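Local atomic coordinates of iron-binding protein (Staphylococcus epidermidis, PDB entry 4M7O), a protein that probably binds iron, perhaps as a chelate, outside the membrane and delivers it for uptake, as periplasmic solute-binding proteins of this family do. Residues I45-T50 with K62-D66; Y174-K178 with N193-D197; I209-D215 with G237-A243. All blocks are in the same frame, centred on the assembly; numbering follows the deposited sequence.

The three contacts lie in two parts of the chain, on opposite sides of its centre. Contact 1 sits in the five-stranded parallel sheet formed early in the chain; contact 2 lies at strand 174-176 of the later mixed sheet, and contact 3 joins helix ends packed beside that sheet, their centres 15 Å apart and some 36 and 45 Å from that of contact 1. Contact 1 is a partly buried strand pair held by regular backbone bonds. Contact 2 is buried, and one asparagine amide does most of its polar work. Contact 3, farthest from the centre and partly buried, uses side-chain and backbone acceptors above an apolar cluster. R212 ties contacts 2 and 3 together through S194 and D197.

Contact 1: I45-T50 with K62-D66; sequences IVGVST and KKQFD
The F65 ring turns one edge toward G47, whose CA lies near the ring plane, 4.0 Å from F65 CE2, while V48 O approaches obliquely. A glycine suits position 47 because the bare backbone lets the ring come this close; I26, L70 and the helix 72-77 residues E74 and L75 also touch the phenyl side chain. The pair forms the border of a five-stranded parallel sheet with Rossmann-like strand order, in which 63-65 is the outermost strand and 45-49 its inner neighbour.

Bonds alternate between the strands as parallel pairing requires: K63 N gives to V46 O, V48 N to K63 O, F65 N to V48 O. K63 thus brackets G47 with its N and O.

V48 and Q64 share the sheet face opposite K63. Branched V48 is buried there, and its CG1 meets K62 CD at 3.5 Å. The methylenes of K62 serve as apolar surface, since K62 CE also rests 3.8 Å from I45 CG2; the chain then bends at its last torsion (chi4 53°), and NZ bonds to Y37 OH and V58 O.

Beyond the strand, T50 N binds F65 O at 2.8 Å from well above the carbonyl plane, 40° out of it. A water bonded to T50 OG1 at 2.8 Å also donates weakly to F65 O, 3.4 Å away.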
loop_
_atom_site.group_PDB
_atom_site.type_symbol
_atom_site.label_atom_id
_atom_site.label_comp_id
_atom_site.label_asym_id
_atom_site.label_seq_id
_atom_site.Cartn_x
_atom_site.Cartn_y
_atom_site.Cartn_z
ATOM N N ILE A 45 -12.060 0.208 19.227
ATOM C CA ILE A 45 -12.177 -0.762 18.144
ATOM C C ILE A 45 -12.594 -2.102 18.734
ATOM O O ILE A 45 -11.935 -2.600 19.662
ATOM C CB ILE A 45 -10.814 -0.920 17.408
ATOM C CG1 ILE A 45 -10.430 0.386 16.703
ATOM C CG2 ILE A 45 -10.871 -2.030 16.393
ATOM C CD1 ILE A 45 -8.997 0.398 16.179
ATOM N N VAL A 46 -13.686 -2.678 18.224
ATOM C CA VAL A 46 -14.188 -3.953 18.754
ATOM C C VAL A 46 -13.865 -5.121 17.831
ATOM O O VAL A 46 -13.919 -6.286 18.242
ATOM C CB VAL A 46 -15.724 -3.939 19.025
ATOM C CG1 VAL A 46 -16.053 -3.013 20.169
ATOM C CG2 VAL A 46 -16.485 -3.514 17.780
ATOM N N GLY A 47 -13.535 -4.801 16.585
ATOM C CA GLY A 47 -13.248 -5.808 15.584
ATOM C C GLY A 47 -12.209 -5.342 14.574
ATOM O O GLY A 47 -12.143 -4.151 14.207
ATOM N N VAL A 48 -11.388 -6.281 14.114
ATOM C CA VAL A 48 -10.418 -5.989 13.059
ATOM C C VAL A 48 -10.504 -7.121 12.063
ATOM O O VAL A 48 -11.308 -8.032 12.233
ATOM C CB VAL A 48 -8.989 -5.882 13.620
ATOM C CG1 VAL A 48 -8.864 -4.648 14.491
ATOM C CG2 VAL A 48 -8.652 -7.129 14.441
ATOM N N SER A 49 -9.687 -7.082 11.023
ATOM C CA SER A 49 -9.724 -8.159 10.051
ATOM C C SER A 49 -8.761 -9.261 10.459
ATOM O O SER A 49 -7.886 -9.068 11.305
ATOM C CB SER A 49 -9.379 -7.648 8.657
ATOM O OG SER A 49 -7.983 -7.644 8.454
ATOM N N THR A 50 -8.913 -10.417 9.834
ATOM C CA THR A 50 -8.080 -11.566 10.155
ATOM C C THR A 50 -6.633 -11.379 9.742
ATOM O O THR A 50 -5.778 -12.182 10.115
ATOM C CB THR A 50 -8.607 -12.795 9.446
ATOM O OG1 THR A 50 -8.919 -12.430 8.094
ATOM C CG2 THR A 50 -9.872 -13.308 10.151
ATOM N N LYS A 62 -10.266 -8.448 20.565
ATOM C CA LYS A 62 -11.106 -7.964 19.459
ATOM C C LYS A 62 -11.762 -9.114 18.695
ATOM O O LYS A 62 -11.230 -10.223 18.679
ATOM C CB LYS A 62 -10.268 -7.131 18.459
ATOM C CG LYS A 62 -9.543 -5.941 19.082
ATOM C CD LYS A 62 -9.052 -4.971 18.018
ATOM C CE LYS A 62 -8.419 -3.756 18.675
ATOM N NZ LYS A 62 -7.351 -4.102 19.659
ATOM N N LYS A 63 -12.898 -8.841 18.051
ATOM C CA LYS A 63 -13.469 -9.765 17.075
ATOM C C LYS A 63 -12.640 -9.711 15.781
ATOM O O LYS A 63 -12.173 -8.645 15.380
ATOM C CB LYS A 63 -14.914 -9.379 16.750
ATOM C CG LYS A 63 -15.865 -9.422 17.929
ATOM C CD LYS A 63 -16.102 -10.843 18.392
ATOM C CE LYS A 63 -16.663 -10.867 19.804
ATOM N NZ LYS A 63 -17.054 -12.241 20.195
ATOM N N GLN A 64 -12.455 -10.862 15.141
ATOM C CA GLN A 64 -11.743 -10.928 13.872
ATOM C C GLN A 64 -12.690 -11.262 12.734
ATOM O O GLN A 64 -13.469 -12.213 12.824
ATOM C CB GLN A 64 -10.672 -12.003 13.936
ATOM C CG GLN A 64 -9.480 -11.658 14.787
ATOM C CD GLN A 64 -8.395 -12.692 14.647
ATOM O OE1 GLN A 64 -7.923 -12.972 13.535
ATOM N NE2 GLN A 64 -8.007 -13.291 15.768
ATOM N N PHE A 65 -12.613 -10.488 11.660
ATOM C CA PHE A 65 -13.482 -10.701 10.516
ATOM C C PHE A 65 -12.667 -10.996 9.267
ATOM O O PHE A 65 -11.613 -10.385 9.036
ATOM C CB PHE A 65 -14.363 -9.477 10.294
ATOM C CG PHE A 65 -15.283 -9.200 11.443
ATOM C CD1 PHE A 65 -16.450 -9.927 11.596
ATOM C CD2 PHE A 65 -14.966 -8.244 12.399
ATOM C CE1 PHE A 65 -17.314 -9.698 12.677
ATOM C CE2 PHE A 65 -15.827 -8.009 13.488
ATOM C CZ PHE A 65 -16.997 -8.738 13.623
ATOM N N ASP A 66 -13.149 -11.951 8.477
ATOM C CA ASP A 66 -12.551 -12.232 7.180
ATOM C C ASP A 66 -13.211 -11.299 6.190
ATOM O O ASP A 66 -14.370 -11.505 5.837
ATOM C CB ASP A 66 -12.834 -13.678 6.778
ATOM C CG ASP A 66 -12.077 -14.100 5.533
ATOM O OD1 ASP A 66 -11.597 -13.223 4.766
ATOM O OD2 ASP A 66 -11.961 -15.327 5.320
HETATM O O HOH W 1 -9.477 -10.267 6.424
#

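Contact 2: Y174-K178 with N193-D197; sequences YTAGK and NSFDD
Strand 174-176 runs extended into G177, where its backbone passes the loop that follows strand 192-193, with G177 CA and D196 CA 5.1 Å apart and no direct backbone hydrogen bond joining the two segments. G177 CA instead packs 3.3 Å from F195 O, an approach that suits a residue with no side chain.

The N193 amide bridges the gap. With CG anti to the backbone N (chi1 -176°), the group extends toward the strand, and N193 ND2 donates to A176 O at 2.8 Å along an almost straight line, 174° at the hydrogen. A176 O lies practically in the plane of the amide. ND2 also bonds to N183 OD1, so two acceptors fix the rotation of the group. N193 OD1 in turn accepts F195 N at 2.8 Å, from above its carbonyl plane, and a water at 2.9 Å. That water also donates to T175 OG1, 2.6 Å away, a hydroxyl that bonds M165 O on strand 162-168 as well. An asparagine suits this place because it offers donor and acceptor at once in a buried setting.

T175 CG2 lies obliquely against F195, 4.0 Å from F195 CG, and the phenyl side chain continues onto V204, S208 and R212. Nearer the surface, K178 lies alongside D196, its CD 3.4 Å from D196 O; NZ makes a long, weak ion pair with E187.

The bond from F195 N to N193 OD1 makes this an Asx turn, here turning the chain out of a short strand of the mixed sheet while the same amide holds the end of strand 174-176, which like 192-193 pairs with strand 162-168.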
loop_
_atom_site.group_PDB
_atom_site.type_symbol
_atom_site.label_atom_id
_atom_site.label_comp_id
_atom_site.label_asym_id
_atom_site.label_seq_id
_atom_site.Cartn_x
_atom_site.Cartn_y
_atom_site.Cartn_z
ATOM N N TYR A 174 3.215 -7.486 -15.950
ATOM C CA TYR A 174 2.565 -6.192 -15.781
ATOM C C TYR A 174 3.491 -5.227 -15.087
ATOM O O TYR A 174 4.228 -5.601 -14.172
ATOM C CB TYR A 174 1.289 -6.326 -14.944
ATOM C CG TYR A 174 0.081 -6.809 -15.736
ATOM C CD1 TYR A 174 -0.013 -8.126 -16.166
ATOM C CD2 TYR A 174 -0.973 -5.952 -16.035
ATOM C CE1 TYR A 174 -1.148 -8.583 -16.891
ATOM C CE2 TYR A 174 -2.118 -6.405 -16.746
ATOM C CZ TYR A 174 -2.189 -7.715 -17.170
ATOM O OH TYR A 174 -3.294 -8.140 -17.897
ATOM N N THR A 175 3.424 -3.970 -15.493
ATOM C CA THR A 175 4.203 -2.952 -14.825
ATOM C C THR A 175 3.264 -1.930 -14.248
ATOM O O THR A 175 2.064 -1.967 -14.513
ATOM C CB THR A 175 5.169 -2.254 -15.782
ATOM O OG1 THR A 175 5.967 -1.321 -15.040
ATOM C CG2 THR A 175 4.402 -1.515 -16.853
ATOM N N ALA A 176 3.822 -1.017 -13.460
ATOM C CA ALA A 176 3.065 0.090 -12.897
ATOM C C ALA A 176 3.555 1.388 -13.518
ATOM O O ALA A 176 4.727 1.735 -13.405
ATOM C CB ALA A 176 3.230 0.130 -11.392
ATOM N N GLY A 177 2.658 2.105 -14.184
ATOM C CA GLY A 177 3.022 3.374 -14.793
ATOM C C GLY A 177 2.582 4.520 -13.901
ATOM O O GLY A 177 2.584 4.396 -12.673
ATOM N N LYS A 178 2.204 5.637 -14.513
ATOM C CA LYS A 178 1.741 6.796 -13.761
ATOM C C LYS A 178 0.424 6.510 -13.051
ATOM O O LYS A 178 -0.246 5.516 -13.346
ATOM C CB LYS A 178 1.584 8.004 -14.686
ATOM C CG LYS A 178 2.873 8.777 -14.905
ATOM C CD LYS A 178 2.632 9.976 -15.814
ATOM C CE LYS A 178 3.600 11.110 -15.503
ATOM N NZ LYS A 178 5.021 10.692 -15.624
ATOM N N ASN A 193 10.531 6.254 -13.881
ATOM C CA ASN A 193 9.787 5.026 -14.143
ATOM C C ASN A 193 9.989 4.655 -15.607
ATOM O O ASN A 193 9.691 5.465 -16.493
ATOM C CB ASN A 193 8.305 5.273 -13.838
ATOM C CG ASN A 193 7.441 4.023 -13.973
ATOM O OD1 ASN A 193 7.753 3.102 -14.739
ATOM N ND2 ASN A 193 6.322 4.006 -13.253
ATOM N N SER A 194 10.509 3.454 -15.874
ATOM C CA SER A 194 10.733 3.013 -17.263
ATOM C C SER A 194 9.471 3.147 -18.114
ATOM O O SER A 194 9.549 3.318 -19.322
ATOM C CB SER A 194 11.178 1.552 -17.315
ATOM O OG SER A 194 12.510 1.392 -16.899
ATOM N N PHE A 195 8.317 3.061 -17.469
ATOM C CA PHE A 195 7.039 3.144 -18.163
ATOM C C PHE A 195 6.179 4.300 -17.671
ATOM O O PHE A 195 5.003 4.120 -17.346
ATOM C CB PHE A 195 6.300 1.806 -18.057
ATOM C CG PHE A 195 6.881 0.744 -18.949
ATOM C CD1 PHE A 195 6.452 0.612 -20.257
ATOM C CD2 PHE A 195 7.885 -0.092 -18.493
ATOM C CE1 PHE A 195 6.993 -0.355 -21.092
ATOM C CE2 PHE A 195 8.437 -1.061 -19.319
ATOM C CZ PHE A 195 7.990 -1.195 -20.621
ATOM N N ASP A 196 6.765 5.494 -17.648
ATOM C CA ASP A 196 6.034 6.688 -17.243
ATOM C C ASP A 196 5.053 7.119 -18.327
ATOM O O ASP A 196 4.216 7.998 -18.095
ATOM C CB ASP A 196 6.985 7.836 -16.872
ATOM C CG ASP A 196 7.921 8.230 -18.010
ATOM O OD1 ASP A 196 7.708 7.798 -19.165
ATOM O OD2 ASP A 196 8.877 8.996 -17.749
ATOM N N ASP A 197 5.155 6.486 -19.497
ATOM C CA ASP A 197 4.255 6.761 -20.616
ATOM C C ASP A 197 2.912 6.026 -20.532
ATOM O O ASP A 197 2.010 6.301 -21.322
ATOM C CB ASP A 197 4.937 6.467 -21.960
ATOM C CG ASP A 197 5.368 5.009 -22.107
ATOM O OD1 ASP A 197 5.751 4.381 -21.100
ATOM O OD2 ASP A 197 5.337 4.493 -23.245
HETATM O O HOH W 2 8.062 0.192 -14.659
#

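Contact 3: I209-D215 with G237-A243; sequences IIKRNPD and GFDKINA
N213 OD1 receives N242 N at 2.7 Å in an almost perfectly straight bond (178° at the hydrogen), with the donor in the carbonyl plane. This is the start of helix 242-245, whose N-cap position is I241, and backbone N-H groups of its first turn find acceptors in the chain leaving helix 206-212. The next one, A243 N, donates to P214 O at 3.0 Å, on a lone pair. N213, which precedes P214, is the first residue past helix 206-212 and has positive phi (47°), a conformation that asparagine tolerates well.

The two asparagine amides stand nearly perpendicular, 81° apart. N213 ND2 gives a weak, bent bond to N242 OD1, while N242 lies side by side with D215. The separation of N242 ND2 and D215 OD1 is too short to be trusted in detail, though an amide donor facing a carboxylate is chemically sensible. D215 OD2 turns elsewhere, to E162 N on strand 162-168.

Behind this polar seam the helix and the 237-241 loop share an apolar patch. I241 CD1 covers one face of the F238 ring, 3.5 Å above its plane and offset toward the rim, whereas I209 CD1 meets the edge, 3.9 Å from F238 CZ. I210 CG1 comes obliquely to F238 CD1, and I210 CD1 packs against the G237 backbone, 3.5 Å from G237 C. The branched isoleucines suit this place because their several methyl and methylene groups can meet the ring at a face, at the edge and obliquely. At the other end small A243 fits against the chain, its CB 3.3 Å from D215 O.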
loop_
_atom_site.group_PDB
_atom_site.type_symbol
_atom_site.label_atom_id
_atom_site.label_comp_id
_atom_site.label_asym_id
_atom_site.label_seq_id
_atom_site.Cartn_x
_atom_site.Cartn_y
_atom_site.Cartn_z
ATOM N N ILE A 209 10.037 -4.299 -22.647
ATOM C CA ILE A 209 10.915 -4.078 -21.500
ATOM C C ILE A 209 12.385 -4.020 -21.944
ATOM O O ILE A 209 13.137 -3.142 -21.509
ATOM C CB ILE A 209 10.736 -5.183 -20.433
ATOM C CG1 ILE A 209 9.268 -5.277 -19.999
ATOM C CG2 ILE A 209 11.605 -4.905 -19.216
ATOM C CD1 ILE A 209 8.926 -6.573 -19.272
ATOM N N ILE A 210 12.794 -4.957 -22.800
ATOM C CA ILE A 210 14.181 -5.005 -23.268
ATOM C C ILE A 210 14.550 -3.706 -23.966
ATOM O O ILE A 210 15.626 -3.163 -23.744
ATOM C CB ILE A 210 14.419 -6.204 -24.214
ATOM C CG1 ILE A 210 14.473 -7.502 -23.407
ATOM C CG2 ILE A 210 15.702 -6.031 -25.034
ATOM C CD1 ILE A 210 14.256 -8.749 -24.245
ATOM N N LYS A 211 13.641 -3.195 -24.792
ATOM C CA LYS A 211 13.891 -1.953 -25.519
ATOM C C LYS A 211 14.017 -0.751 -24.578
ATOM O O LYS A 211 14.857 0.122 -24.808
ATOM C CB LYS A 211 12.794 -1.714 -26.552
ATOM C CG LYS A 211 13.113 -0.646 -27.568
ATOM C CD LYS A 211 11.960 -0.501 -28.536
ATOM C CE LYS A 211 12.376 0.238 -29.786
ATOM N NZ LYS A 211 11.567 -0.217 -30.955
ATOM N N ARG A 212 13.198 -0.712 -23.521
ATOM C CA ARG A 212 13.255 0.379 -22.546
ATOM C C ARG A 212 14.552 0.344 -21.754
ATOM O O ARG A 212 14.982 1.365 -21.198
ATOM C CB ARG A 212 12.080 0.308 -21.563
ATOM C CG ARG A 212 10.726 0.551 -22.185
ATOM C CD ARG A 212 10.602 1.947 -22.750
ATOM N NE ARG A 212 9.361 2.096 -23.505
ATOM C CZ ARG A 212 8.250 2.649 -23.028
ATOM N NH1 ARG A 212 7.169 2.735 -23.795
ATOM N NH2 ARG A 212 8.219 3.123 -21.789
ATOM N N ASN A 213 15.159 -0.838 -21.694
ATOM C CA ASN A 213 16.457 -1.028 -21.048
ATOM C C ASN A 213 16.595 -0.394 -19.656
ATOM O O ASN A 213 17.445 0.473 -19.453
ATOM C CB ASN A 213 17.570 -0.523 -21.983
ATOM C CG ASN A 213 18.931 -0.994 -21.567
ATOM O OD1 ASN A 213 19.064 -1.792 -20.643
ATOM N ND2 ASN A 213 19.965 -0.505 -22.254
ATOM N N PRO A 214 15.779 -0.838 -18.683
ATOM C CA PRO A 214 15.849 -0.282 -17.323
ATOM C C PRO A 214 17.183 -0.578 -16.636
ATOM O O PRO A 214 17.869 -1.548 -17.002
ATOM C CB PRO A 214 14.705 -1.004 -16.580
ATOM C CG PRO A 214 14.424 -2.235 -17.398
ATOM C CD PRO A 214 14.735 -1.873 -18.815
ATOM N N ASP A 215 17.558 0.266 -15.682
ATOM C CA ASP A 215 18.805 0.089 -14.951
ATOM C C ASP A 215 18.565 -0.776 -13.718
ATOM O O ASP A 215 19.492 -1.334 -13.147
ATOM C CB ASP A 215 19.346 1.453 -14.541
ATOM C CG ASP A 215 19.488 2.402 -15.725
ATOM O OD1 ASP A 215 20.179 2.044 -16.712
ATOM O OD2 ASP A 215 18.894 3.505 -15.677
ATOM N N GLY A 237 16.359 -12.846 -23.946
ATOM C CA GLY A 237 16.707 -11.482 -24.288
ATOM C C GLY A 237 17.012 -10.571 -23.113
ATOM O O GLY A 237 17.611 -9.512 -23.299
ATOM N N PHE A 238 16.612 -10.966 -21.908
ATOM C CA PHE A 238 16.799 -10.100 -20.751
ATOM C C PHE A 238 18.285 -9.952 -20.423
ATOM O O PHE A 238 18.688 -8.971 -19.791
ATOM C CB PHE A 238 15.996 -10.596 -19.546
ATOM C CG PHE A 238 14.651 -9.905 -19.380
ATOM C CD1 PHE A 238 13.718 -9.901 -20.410
ATOM C CD2 PHE A 238 14.331 -9.254 -18.201
ATOM C CE1 PHE A 238 12.501 -9.257 -20.264
ATOM C CE2 PHE A 238 13.107 -8.612 -18.046
ATOM C CZ PHE A 238 12.191 -8.617 -19.079
ATOM N N ASP A 239 19.088 -10.917 -20.875
ATOM C CA ASP A 239 20.546 -10.895 -20.730
ATOM C C ASP A 239 21.160 -9.546 -21.049
ATOM O O ASP A 239 22.133 -9.134 -20.416
ATOM C CB ASP A 239 21.192 -11.925 -21.663
ATOM C CG ASP A 239 21.303 -13.297 -21.035
ATOM O OD1 ASP A 239 20.923 -13.443 -19.849
ATOM O OD2 ASP A 239 21.786 -14.223 -21.726
ATOM N N LYS A 240 20.593 -8.874 -22.046
ATOM C CA LYS A 240 21.116 -7.607 -22.540
ATOM C C LYS A 240 20.952 -6.457 -21.542
ATOM O O LYS A 240 21.898 -5.710 -21.295
ATOM C CB LYS A 240 20.440 -7.256 -23.870
ATOM C CG LYS A 240 20.781 -8.219 -25.004
ATOM C CD LYS A 240 20.711 -7.532 -26.358
ATOM C CE LYS A 240 21.741 -8.111 -27.321
ATOM N NZ LYS A 240 23.112 -8.124 -26.739
ATOM N N ILE A 241 19.752 -6.348 -20.964
ATOM C CA ILE A 241 19.315 -5.218 -20.128
ATOM C C ILE A 241 20.336 -4.700 -19.091
ATOM O O ILE A 241 20.987 -5.507 -18.418
ATOM C CB ILE A 241 17.996 -5.602 -19.416
ATOM C CG1 ILE A 241 16.925 -5.989 -20.441
ATOM C CG2 ILE A 241 17.492 -4.487 -18.510
ATOM C CD1 ILE A 241 15.612 -6.431 -19.775
ATOM N N ASN A 242 20.474 -3.365 -18.991
ATOM C CA ASN A 242 21.350 -2.690 -18.013
ATOM C C ASN A 242 21.242 -3.401 -16.648
ATOM O O ASN A 242 22.226 -3.896 -16.108
ATOM C CB ASN A 242 20.920 -1.214 -17.805
ATOM C CG ASN A 242 21.428 -0.230 -18.895
ATOM O OD1 ASN A 242 21.735 -0.603 -20.020
ATOM N ND2 ASN A 242 21.478 1.057 -18.539
ATOM N N ALA A 243 20.015 -3.459 -16.123
ATOM C CA ALA A 243 19.730 -4.052 -14.809
ATOM C C ALA A 243 20.270 -5.466 -14.615
ATOM O O ALA A 243 20.803 -5.781 -13.562
ATOM C CB ALA A 243 18.237 -4.035 -14.539
#